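Local coordinates for protein porin (Rhodobacter capsulatus, PDB 2POR) that forms homotrimers of channels in the bacterial outer membrane that let small hydrophilic solutes, up to about 0.6 kDa, diffuse through passively, at residues 3-9 with 24-30; 76-82 with 129-133; 175-179 with 223-227. All blocks are in the same frame, centred on the assembly; numbering follows the deposited sequence.

Contact 1 (3-9 with 24-30); sequences KLSGDAR and RSRVLFT
Two extended strands run antiparallel at 157°, axes 4.4 Å apart, in register Arg9–Arg24 to Lys3–Thr30. Arg24 opens with a hydrogen-bonded pair (N to Arg9 O 3.2 Å, Arg9 N to Arg24 O 3.1 Å); both arginines are p, t, t, so their guanidiniums stack despite like charge, centres 3.7 Å apart, planes at 13°. Water 2 links Arg24 NE to Asp7 OD1. Ser25 faces Ala8, CA atoms 4.0 Å apart. Arg26, paired with Asp7, adds a two-pronged salt bridge: NE to OD1 and NH2 to OD2, each 3.0 Å. This is the first hairpin of the 16-stranded porin barrel: the charged row turns inward to the channel, while the face of Ala8, Val27 and Leu4 packs against neighbouring subunits. Val27 sits opposite Gly6, where a CB would clash with Arg26 O. Leu28 N reaches Ser5 O at 2.8 Å. Phe29 CD1 touches Leu4 CD2 at 3.4 Å. At Thr30, N bonds Lys3 O at 2.8 Å, and water 1 joins OG1 to Ser5 OG and Leu28 O.

Contact 2 (76-82 with 129-133); sequences LGASEAL and SVAAS. With CA (calcium ion), chain B.
A serine from a barrel strand receives the first backbone NH of a helix: Ala78 N donates to Ser133 OG at 2.8 Å, with an angle of 154° at the hydrogen. Gly77 is at the N-cap position; the hydroxyl on Ala78 N comes from Ser133 (chi1 46°, p), outside the helix. Leu76 and Gly77 are extended; from Ala78 the backbone turns helical, held by Ala81 N to Gly77 O at 2.9 Å and Leu82 N to Ala78 O at 3.2 Å. The short helix runs roughly antiparallel to the extended strand 129-133, axes 7.3 Å apart and directions at 145°, and Ala78 CA is the one nearest to Ala131 CA, at 4.8 Å. Ala131 CB sits between the side chains one turn apart, 3.7 Å from Ala78 CB and 3.8 Å from Leu82 CG. Leu82, in the mt rotamer, carries on along the strand, its CD1 3.9 Å from Ser129 O. Val130 and Ala132 point away from the helix. Out of reach of the strand, Glu80 extends (t, t) to a calcium ion, binding it through OE1 and OE2 at 2.5 Å each; four waters at 2.3–2.4 Å and Asp108 complete the site. A helix held against the inner wall of the barrel in this way belongs to the long loop between strands 68-73 and 118-125, the porin loop that folds into the barrel and constricts the pore.

Contact 3 (175-179 with 223-227); sequences TALMA and AATAV
Here two of the loops that join neighbouring strands of the porin barrel touch at its rim: 175-179 lies between strands 161-171 and 181-192, while 223-227 leads into strand 226-240. The contact is small, 228 Å² in all, and largely exposed. Thr175 starts a stretch with helical angles but no regular helix bonding, and its O lies 3.6 Å from Ala224 CB. Ala176 supplies the single hydrogen bond between the segments: its O accepts Ala224 N at 2.9 Å, almost straight at 176°, and also comes within 3.6 Å of Ala223 CA. The CA atoms of Ala176 and Ala223 are 5.3 Å apart. Leu177 turns its side chain away, yet its C is 3.6 Å from Ala224 CB. At Met178 the backbone opens to phi/psi of -152/124, ending the run of helical angles; the N is 3.5 Å from the same methyl, while the side chain (t, t, p) leaves on the far side for Ala147 and Asp207. Ala224 CB therefore rests on the concave side of the bend, where it meets backbone atoms of 175-179; it also touches Asp207 of strand 195-207. Its own segment is extended, with Ala223 and Ala224 at phi/psi of -64/145 and -57/140. Arg208 holds this segment in turn, through its NH1 to Ala223 O and by backbone bonding with Thr225. Ala179 points toward the other loop and gives its N to Asp207 OD1. Its CB meets Thr225 O at 3.6 Å and Ala226 CB at 4.0 Å.

How the contacts relate
The three contacts follow one another along the chain; all reach the same closed antiparallel sheet, and none touches another. Contact 1 joins the first two strands, on the side of the wall where subunits meet. Contact 2, its centre about 25 Å from that of contact 1 and nearest atoms about 12 Å, lies closest to the chain's centre, where an inward-folded loop meets strand 128-134. The centre of contact 3 is about 27 Å from that of contact 2 and about 42 Å from that of contact 1, across the chain's centre from the latter, where the loops before strands 181-192 and 226-240 meet. Between them they sample the channel's parts: trimer-facing wall, constricted interior and looped rim.

Contact 1 (3-9 with 24-30)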
loop_
_atom_site.group_PDB
_atom_site.type_symbol
_atom_site.label_atom_id
_atom_site.label_comp_id
_atom_site.label_asym_id
_atom_site.label_seq_id
_atom_site.Cartn_x
_atom_site.Cartn_y
_atom_site.Cartn_z
ATOM N N LYS A 3 -11.030 -6.813 -11.690
ATOM C CA LYS A 3 -12.243 -6.170 -11.221
ATOM C C LYS A 3 -12.036 -5.602 -9.812
ATOM O O LYS A 3 -11.233 -6.132 -9.043
ATOM C CB LYS A 3 -13.401 -7.163 -11.144
ATOM C CG LYS A 3 -13.845 -7.707 -12.487
ATOM C CD LYS A 3 -15.279 -8.223 -12.373
ATOM C CE LYS A 3 -15.947 -8.216 -13.764
ATOM N NZ LYS A 3 -15.934 -6.906 -14.424
ATOM N N LEU A 4 -12.792 -4.581 -9.469
ATOM C CA LEU A 4 -12.736 -3.917 -8.209
ATOM C C LEU A 4 -13.998 -4.054 -7.449
ATOM O O LEU A 4 -15.091 -3.992 -7.998
ATOM C CB LEU A 4 -12.503 -2.433 -8.371
ATOM C CG LEU A 4 -11.166 -1.941 -8.948
ATOM C CD1 LEU A 4 -11.068 -0.441 -8.956
ATOM C CD2 LEU A 4 -10.058 -2.382 -8.040
ATOM N N SER A 5 -13.901 -4.242 -6.156
ATOM C CA SER A 5 -15.048 -4.159 -5.271
ATOM C C SER A 5 -14.509 -3.563 -3.956
ATOM O O SER A 5 -13.293 -3.315 -3.872
ATOM C CB SER A 5 -15.641 -5.521 -5.020
ATOM O OG SER A 5 -14.749 -6.502 -4.515
ATOM N N GLY A 6 -15.314 -3.327 -2.940
ATOM C CA GLY A 6 -14.828 -2.750 -1.694
ATOM C C GLY A 6 -15.862 -2.827 -0.629
ATOM O O GLY A 6 -16.982 -3.334 -0.797
ATOM N N ASP A 7 -15.481 -2.360 0.542
ATOM C CA ASP A 7 -16.404 -2.280 1.657
ATOM C C ASP A 7 -15.923 -1.174 2.591
ATOM O O ASP A 7 -14.825 -0.630 2.414
ATOM C CB ASP A 7 -16.511 -3.626 2.415
ATOM C CG ASP A 7 -15.192 -4.247 2.863
ATOM O OD1 ASP A 7 -14.435 -3.607 3.576
ATOM O OD2 ASP A 7 -14.902 -5.351 2.460
ATOM N N ALA A 8 -16.783 -0.776 3.513
ATOM C CA ALA A 8 -16.505 0.292 4.478
ATOM C C ALA A 8 -17.481 0.132 5.630
ATOM O O ALA A 8 -18.447 -0.654 5.537
ATOM C CB ALA A 8 -16.677 1.690 3.875
ATOM N N ARG A 9 -17.187 0.723 6.798
ATOM C CA ARG A 9 -18.069 0.641 7.947
ATOM C C ARG A 9 -17.788 1.830 8.830
ATOM O O ARG A 9 -16.705 2.438 8.722
ATOM C CB ARG A 9 -17.840 -0.676 8.695
ATOM C CG ARG A 9 -16.525 -0.736 9.446
ATOM C CD ARG A 9 -16.270 -2.155 9.815
ATOM N NE ARG A 9 -15.104 -2.179 10.684
ATOM C CZ ARG A 9 -14.453 -3.304 11.023
ATOM N NH1 ARG A 9 -14.800 -4.518 10.567
ATOM N NH2 ARG A 9 -13.388 -3.176 11.835
ATOM N N ARG A 24 -13.507 2.132 8.788
ATOM C CA ARG A 24 -12.455 1.693 7.889
ATOM C C ARG A 24 -13.039 1.632 6.477
ATOM O O ARG A 24 -14.261 1.634 6.339
ATOM C CB ARG A 24 -11.947 0.294 8.182
ATOM C CG ARG A 24 -12.814 -0.880 7.964
ATOM C CD ARG A 24 -12.001 -2.108 8.059
ATOM N NE ARG A 24 -12.908 -3.209 7.749
ATOM C CZ ARG A 24 -12.714 -4.497 8.003
ATOM N NH1 ARG A 24 -11.637 -4.964 8.625
ATOM N NH2 ARG A 24 -13.603 -5.365 7.528
ATOM N N SER A 25 -12.219 1.559 5.453
ATOM C CA SER A 25 -12.676 1.265 4.108
ATOM C C SER A 25 -11.586 0.411 3.505
ATOM O O SER A 25 -10.395 0.515 3.861
ATOM C CB SER A 25 -12.914 2.559 3.295
ATOM O OG SER A 25 -11.903 3.524 3.300
ATOM N N ARG A 26 -11.947 -0.507 2.598
ATOM C CA ARG A 26 -11.028 -1.446 1.951
ATOM C C ARG A 26 -11.421 -1.580 0.462
ATOM O O ARG A 26 -12.587 -1.319 0.122
ATOM C CB ARG A 26 -11.124 -2.833 2.591
ATOM C CG ARG A 26 -10.927 -2.741 4.105
ATOM C CD ARG A 26 -10.752 -4.101 4.702
ATOM N NE ARG A 26 -11.909 -4.890 4.424
ATOM C CZ ARG A 26 -11.996 -6.182 4.698
ATOM N NH1 ARG A 26 -11.023 -6.866 5.265
ATOM N NH2 ARG A 26 -13.092 -6.846 4.341
ATOM N N VAL A 27 -10.499 -1.964 -0.405
ATOM C CA VAL A 27 -10.748 -2.221 -1.828
ATOM C C VAL A 27 -10.170 -3.608 -2.064
ATOM O O VAL A 27 -9.087 -3.935 -1.536
ATOM C CB VAL A 27 -10.042 -1.165 -2.705
ATOM C CG1 VAL A 27 -9.940 -1.560 -4.176
ATOM C CG2 VAL A 27 -10.878 0.098 -2.597
ATOM N N LEU A 28 -10.925 -4.438 -2.805
ATOM C CA LEU A 28 -10.492 -5.750 -3.226
ATOM C C LEU A 28 -10.227 -5.780 -4.741
ATOM O O LEU A 28 -11.007 -5.282 -5.554
ATOM C CB LEU A 28 -11.564 -6.775 -2.824
ATOM C CG LEU A 28 -11.383 -8.213 -3.312
ATOM C CD1 LEU A 28 -10.206 -8.926 -2.652
ATOM C CD2 LEU A 28 -12.633 -8.958 -2.966
ATOM N N PHE A 29 -9.077 -6.284 -5.155
ATOM C CA PHE A 29 -8.713 -6.483 -6.553
ATOM C C PHE A 29 -9.026 -7.928 -6.863
ATOM O O PHE A 29 -8.473 -8.795 -6.171
ATOM C CB PHE A 29 -7.230 -6.293 -6.794
ATOM C CG PHE A 29 -6.773 -4.894 -6.459
ATOM C CD1 PHE A 29 -7.094 -3.841 -7.276
ATOM C CD2 PHE A 29 -6.034 -4.664 -5.303
ATOM C CE1 PHE A 29 -6.688 -2.563 -6.941
ATOM C CE2 PHE A 29 -5.627 -3.387 -4.970
ATOM C CZ PHE A 29 -5.955 -2.332 -5.786
ATOM N N THR A 30 -9.894 -8.270 -7.839
ATOM C CA THR A 30 -10.132 -9.672 -8.212
ATOM C C THR A 30 -9.656 -9.839 -9.632
ATOM O O THR A 30 -10.073 -9.087 -10.515
ATOM C CB THR A 30 -11.571 -10.001 -8.148
ATOM O OG1 THR A 30 -11.999 -9.774 -6.821
ATOM C CG2 THR A 30 -11.813 -11.416 -8.507
HETATM O O HOH W 1 -13.036 -7.333 -6.560
HETATM O O HOH W 2 -15.058 -2.544 6.050
#

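Contact 2 (76-82 with 129-133)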
loop_
_atom_site.group_PDB
_atom_site.type_symbol
_atom_site.label_atom_id
_atom_site.label_comp_id
_atom_site.label_asym_id
_atom_site.label_seq_id
_atom_site.Cartn_x
_atom_site.Cartn_y
_atom_site.Cartn_z
ATOM N N LEU A 76 -6.869 -20.570 3.577
ATOM C CA LEU A 76 -7.473 -21.209 4.708
ATOM C C LEU A 76 -6.948 -22.598 4.789
ATOM O O LEU A 76 -6.391 -23.103 3.823
ATOM C CB LEU A 76 -8.969 -21.297 4.573
ATOM C CG LEU A 76 -9.659 -19.947 4.452
ATOM C CD1 LEU A 76 -11.125 -20.214 4.231
ATOM C CD2 LEU A 76 -9.425 -19.067 5.694
ATOM N N GLY A 77 -7.027 -23.249 5.943
ATOM C CA GLY A 77 -6.640 -24.642 5.966
ATOM C C GLY A 77 -7.863 -25.460 5.517
ATOM O O GLY A 77 -8.967 -24.895 5.467
ATOM N N ALA A 78 -7.700 -26.754 5.225
ATOM C CA ALA A 78 -8.763 -27.622 4.707
ATOM C C ALA A 78 -10.059 -27.637 5.471
ATOM O O ALA A 78 -11.130 -27.485 4.871
ATOM C CB ALA A 78 -8.250 -29.000 4.649
ATOM N N SER A 79 -10.066 -27.735 6.807
ATOM C CA SER A 79 -11.294 -27.709 7.567
ATOM C C SER A 79 -12.016 -26.381 7.506
ATOM O O SER A 79 -13.234 -26.356 7.295
ATOM C CB SER A 79 -11.031 -28.045 9.036
ATOM O OG SER A 79 -10.295 -29.256 9.095
ATOM N N GLU A 80 -11.335 -25.249 7.686
ATOM C CA GLU A 80 -11.975 -23.957 7.636
ATOM C C GLU A 80 -12.530 -23.731 6.216
ATOM O O GLU A 80 -13.640 -23.213 6.138
ATOM C CB GLU A 80 -10.963 -22.898 7.964
ATOM C CG GLU A 80 -11.695 -21.596 8.155
ATOM C CD GLU A 80 -10.945 -20.463 8.808
ATOM O OE1 GLU A 80 -9.834 -20.631 9.299
ATOM O OE2 GLU A 80 -11.494 -19.369 8.910
ATOM N N ALA A 81 -11.798 -24.139 5.168
ATOM C CA ALA A 81 -12.196 -24.027 3.756
ATOM C C ALA A 81 -13.562 -24.725 3.568
ATOM O O ALA A 81 -14.438 -24.175 2.889
ATOM C CB ALA A 81 -11.164 -24.698 2.854
ATOM N N LEU A 82 -13.847 -25.867 4.203
ATOM C CA LEU A 82 -15.161 -26.485 4.082
ATOM C C LEU A 82 -16.187 -26.056 5.100
ATOM O O LEU A 82 -17.351 -25.949 4.711
ATOM C CB LEU A 82 -15.050 -28.017 4.132
ATOM C CG LEU A 82 -14.103 -28.653 3.126
ATOM C CD1 LEU A 82 -14.274 -30.152 3.105
ATOM C CD2 LEU A 82 -14.365 -28.064 1.767
ATOM N N SER A 129 -17.574 -32.911 -0.976
ATOM C CA SER A 129 -16.437 -32.005 -1.069
ATOM C C SER A 129 -15.248 -32.495 -0.255
ATOM O O SER A 129 -15.448 -33.075 0.814
ATOM C CB SER A 129 -16.812 -30.639 -0.559
ATOM O OG SER A 129 -17.877 -30.019 -1.258
ATOM N N VAL A 130 -14.037 -32.357 -0.770
ATOM C CA VAL A 130 -12.832 -32.655 -0.022
ATOM C C VAL A 130 -11.846 -31.501 -0.111
ATOM O O VAL A 130 -11.813 -30.776 -1.116
ATOM C CB VAL A 130 -12.106 -33.866 -0.522
ATOM C CG1 VAL A 130 -12.900 -35.007 -0.022
ATOM C CG2 VAL A 130 -11.891 -33.853 -2.012
ATOM N N ALA A 131 -11.036 -31.288 0.928
ATOM C CA ALA A 131 -10.015 -30.230 0.925
ATOM C C ALA A 131 -8.730 -30.770 1.572
ATOM O O ALA A 131 -8.782 -31.720 2.385
ATOM C CB ALA A 131 -10.558 -29.015 1.698
ATOM N N ALA A 132 -7.561 -30.294 1.176
ATOM C CA ALA A 132 -6.309 -30.736 1.774
ATOM C C ALA A 132 -5.383 -29.532 1.776
ATOM O O ALA A 132 -5.380 -28.757 0.820
ATOM C CB ALA A 132 -5.688 -31.860 0.943
ATOM N N SER A 133 -4.613 -29.280 2.824
ATOM C CA SER A 133 -3.763 -28.098 2.877
ATOM C C SER A 133 -2.410 -28.413 3.535
ATOM O O SER A 133 -2.313 -29.414 4.259
ATOM C CB SER A 133 -4.485 -27.044 3.662
ATOM O OG SER A 133 -5.052 -27.575 4.860
HETATM CA CA CA B . -10.077 -18.612 10.795
HETATM O O HOH W 3 -11.732 -16.990 10.614
HETATM O O HOH W 4 -11.761 -19.597 11.983
HETATM O O HOH W 5 -8.540 -19.911 12.148
HETATM O O HOH W 6 -9.776 -17.182 12.667
#

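Contact 3 (175-179 with 223-227)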
loop_
_atom_site.group_PDB
_atom_site.type_symbol
_atom_site.label_atom_id
_atom_site.label_comp_id
_atom_site.label_asym_id
_atom_site.label_seq_id
_atom_site.Cartn_x
_atom_site.Cartn_y
_atom_site.Cartn_z
ATOM N N THR A 175 10.671 -30.975 19.349
ATOM C CA THR A 175 9.700 -31.305 20.383
ATOM C C THR A 175 10.186 -31.129 21.840
ATOM O O THR A 175 9.364 -31.248 22.766
ATOM C CB THR A 175 9.154 -32.747 20.135
ATOM O OG1 THR A 175 10.263 -33.622 20.031
ATOM C CG2 THR A 175 8.264 -32.799 18.872
ATOM N N ALA A 176 11.483 -30.791 22.060
ATOM C CA ALA A 176 11.961 -30.337 23.370
ATOM C C ALA A 176 11.435 -28.932 23.583
ATOM O O ALA A 176 11.107 -28.543 24.711
ATOM C CB ALA A 176 13.468 -30.205 23.462
ATOM N N LEU A 177 11.327 -28.168 22.476
ATOM C CA LEU A 177 10.847 -26.802 22.556
ATOM C C LEU A 177 9.345 -26.571 22.327
ATOM O O LEU A 177 8.773 -25.650 22.929
ATOM C CB LEU A 177 11.660 -25.997 21.579
ATOM C CG LEU A 177 13.135 -25.870 21.926
ATOM C CD1 LEU A 177 13.816 -25.098 20.841
ATOM C CD2 LEU A 177 13.323 -25.107 23.217
ATOM N N MET A 178 8.656 -27.368 21.499
ATOM C CA MET A 178 7.219 -27.178 21.221
ATOM C C MET A 178 6.688 -28.539 20.875
ATOM O O MET A 178 7.280 -29.217 20.045
ATOM C CB MET A 178 7.015 -26.228 20.025
ATOM C CG MET A 178 5.531 -25.883 19.885
ATOM S SD MET A 178 5.189 -24.879 18.410
ATOM C CE MET A 178 5.456 -26.099 17.138
ATOM N N ALA A 179 5.673 -29.017 21.570
ATOM C CA ALA A 179 5.091 -30.319 21.325
ATOM C C ALA A 179 4.377 -30.312 19.970
ATOM O O ALA A 179 3.916 -29.267 19.495
ATOM C CB ALA A 179 4.023 -30.657 22.361
ATOM N N ALA A 223 10.791 -28.367 29.609
ATOM C CA ALA A 223 10.673 -28.945 28.271
ATOM C C ALA A 223 9.175 -29.091 27.917
ATOM O O ALA A 223 8.298 -29.354 28.776
ATOM C CB ALA A 223 11.306 -30.329 28.219
ATOM N N ALA A 224 8.910 -28.874 26.624
ATOM C CA ALA A 224 7.559 -28.853 26.094
ATOM C C ALA A 224 6.815 -30.130 26.367
ATOM O O ALA A 224 7.355 -31.239 26.315
ATOM C CB ALA A 224 7.592 -28.670 24.595
ATOM N N THR A 225 5.555 -29.975 26.690
ATOM C CA THR A 225 4.688 -31.120 26.875
ATOM C C THR A 225 3.406 -30.814 26.101
ATOM O O THR A 225 3.185 -29.634 25.759
ATOM C CB THR A 225 4.369 -31.330 28.398
ATOM O OG1 THR A 225 3.754 -30.162 28.967
ATOM C CG2 THR A 225 5.668 -31.608 29.147
ATOM N N ALA A 226 2.556 -31.806 25.831
ATOM C CA ALA A 226 1.268 -31.550 25.187
ATOM C C ALA A 226 0.120 -31.585 26.203
ATOM O O ALA A 226 0.231 -32.332 27.175
ATOM C CB ALA A 226 1.025 -32.599 24.144
ATOM N N VAL A 227 -0.949 -30.775 26.104
ATOM C CA VAL A 227 -2.140 -30.811 26.967
ATOM C C VAL A 227 -3.354 -31.208 26.120
ATOM O O VAL A 227 -3.391 -30.870 24.935
ATOM C CB VAL A 227 -2.456 -29.447 27.627
ATOM C CG1 VAL A 227 -1.482 -29.315 28.771
ATOM C CG2 VAL A 227 -2.346 -28.259 26.663
#